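Local atomic coordinates of carbonic anhydrase (Sordaria macrospora, PDB entry 4O1K), a protein that catalyses the reversible hydration of carbon dioxide to bicarbonate and a proton, as a tetrameric, zinc-dependent carbonic anhydrase of the beta class. Residues S59-A63 and E64-G68. Sequence-based numbering, arbitrary orientation.
Sequences SRIPA and EQITG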
loop_
_atom_site.group_PDB
_atom_site.type_symbol
_atom_site.label_atom_id
_atom_site.label_comp_id
_atom_site.label_asym_id
_atom_site.label_seq_id
_atom_site.Cartn_x
_atom_site.Cartn_y
_atom_site.Cartn_z
ATOM N N SER A 59 -12.586 -15.092 -10.755
ATOM C CA SER A 59 -13.443 -15.305 -11.915
ATOM C C SER A 59 -12.738 -16.372 -12.755
ATOM O O SER A 59 -11.528 -16.543 -12.640
ATOM C CB SER A 59 -13.626 -14.002 -12.694
ATOM O OG SER A 59 -12.403 -13.548 -13.256
ATOM N N ARG A 60 -13.483 -17.118 -13.567
ATOM C CA ARG A 60 -12.916 -18.349 -14.142
ATOM C C ARG A 60 -12.589 -18.286 -15.633
ATOM O O ARG A 60 -11.815 -19.100 -16.140
ATOM C CB ARG A 60 -13.842 -19.539 -13.881
ATOM C CG ARG A 60 -14.856 -19.293 -12.791
ATOM C CD ARG A 60 -14.950 -20.466 -11.827
ATOM N NE ARG A 60 -16.316 -20.650 -11.352
ATOM C CZ ARG A 60 -16.900 -19.909 -10.412
ATOM N NH1 ARG A 60 -18.154 -20.164 -10.059
ATOM N NH2 ARG A 60 -16.247 -18.906 -9.828
ATOM N N ILE A 61 -13.194 -17.337 -16.334
ATOM C CA ILE A 61 -12.979 -17.192 -17.765
ATOM C C ILE A 61 -12.286 -15.848 -17.960
ATOM O O ILE A 61 -12.704 -14.862 -17.366
ATOM C CB ILE A 61 -14.338 -17.204 -18.533
ATOM C CG1 ILE A 61 -15.043 -18.557 -18.398
ATOM C CG2 ILE A 61 -14.142 -16.895 -19.997
ATOM C CD1 ILE A 61 -14.318 -19.689 -19.091
ATOM N N PRO A 62 -11.229 -15.809 -18.784
ATOM C CA PRO A 62 -10.503 -14.575 -19.118
ATOM C C PRO A 62 -11.397 -13.579 -19.859
ATOM O O PRO A 62 -12.258 -13.996 -20.634
ATOM C CB PRO A 62 -9.392 -15.063 -20.060
ATOM C CG PRO A 62 -9.267 -16.509 -19.800
ATOM C CD PRO A 62 -10.626 -16.992 -19.417
ATOM N N ALA A 63 -11.179 -12.286 -19.620
ATOM C CA ALA A 63 -11.935 -11.214 -20.267
ATOM C C ALA A 63 -11.983 -11.351 -21.778
ATOM O O ALA A 63 -13.004 -11.053 -22.421
ATOM C CB ALA A 63 -11.315 -9.880 -19.910
ATOM N N GLU A 64 -10.851 -11.778 -22.327
ATOM C CA GLU A 64 -10.646 -11.885 -23.761
ATOM C C GLU A 64 -11.605 -12.911 -24.351
ATOM O O GLU A 64 -12.104 -12.754 -25.469
ATOM C CB GLU A 64 -9.184 -12.265 -24.037
ATOM C CG GLU A 64 -8.163 -11.113 -23.829
ATOM C CD GLU A 64 -7.437 -11.144 -22.483
ATOM O OE1 GLU A 64 -6.260 -10.704 -22.427
ATOM O OE2 GLU A 64 -8.039 -11.589 -21.476
ATOM N N GLN A 65 -11.875 -13.954 -23.573
ATOM C CA GLN A 65 -12.862 -14.961 -23.951
ATOM C C GLN A 65 -14.292 -14.427 -23.858
ATOM O O GLN A 65 -15.040 -14.466 -24.837
ATOM C CB GLN A 65 -12.716 -16.190 -23.054
ATOM C CG GLN A 65 -11.613 -17.117 -23.473
ATOM C CD GLN A 65 -11.785 -17.528 -24.905
ATOM O OE1 GLN A 65 -12.676 -18.320 -25.232
ATOM N NE2 GLN A 65 -10.953 -16.971 -25.784
ATOM N N ILE A 66 -14.660 -13.948 -22.669
ATOM C CA ILE A 66 -15.992 -13.408 -22.382
ATOM C C ILE A 66 -16.442 -12.361 -23.392
ATOM O O ILE A 66 -17.637 -12.264 -23.711
ATOM C CB ILE A 66 -16.038 -12.693 -21.001
ATOM C CG1 ILE A 66 -15.464 -13.545 -19.872
ATOM C CG2 ILE A 66 -17.457 -12.261 -20.658
ATOM C CD1 ILE A 66 -15.396 -12.794 -18.520
ATOM N N THR A 67 -15.496 -11.560 -23.876
ATOM C CA THR A 67 -15.854 -10.364 -24.638
ATOM C C THR A 67 -15.607 -10.477 -26.128
ATOM O O THR A 67 -16.133 -9.667 -26.895
ATOM C CB THR A 67 -15.057 -9.160 -24.157
ATOM O OG1 THR A 67 -13.653 -9.458 -24.264
ATOM C CG2 THR A 67 -15.412 -8.865 -22.726
ATOM N N GLY A 68 -14.792 -11.453 -26.523
ATOM C CA GLY A 68 -14.417 -11.637 -27.916
ATOM C C GLY A 68 -13.342 -10.659 -28.361
ATOM O O GLY A 68 -13.087 -10.509 -29.563
#
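P62 O opens the short helix 63-67 by accepting I66 N at 3.1 Å, a nearly straight bond (169° at the hydrogen) lying in the carbonyl plane; Q65 N adds a weak, bent bond to the same oxygen. P62 is thus the N-cap, although its ring offers no capping side chain. One residue on, A63 O is gripped twice by T67, from opposite faces of its carbonyl plane: T67 N bonds at 2.9 Å, while T67 OG1 stands above the plane at 2.5 Å, a notably short distance. A chi1 of 57° sets this hydroxyl between its own backbone N and carbonyl carbon, turned back along the helix to A63. An alanine here removes OG1 and CG2; A63 O would probably be left with the backbone bond alone, and the packing of this residue on W53 and L203 thinned.

Apolar contacts join the residue before the cap to the first turn. I61 CG2, anti to the backbone N, reaches across to Q65 CB at 3.4 Å and I66 CG1 at 3.6 Å. The P62 ring lies alongside the Q65 chain, both pointing the same way. The helix follows the loop from zinc ligands C56 and D58; A63 and T67 rest on W53 of strand 51-56, whereas I61 packs on P71 of a second subunit, whose N25 ND2 hydrogen-bonds to I66 O. The two carbonyls that start this helix, wedged between the sheet and a neighbouring subunit, are therefore both engaged, P62 O by backbone N-H groups and A63 O by backbone and hydroxyl together.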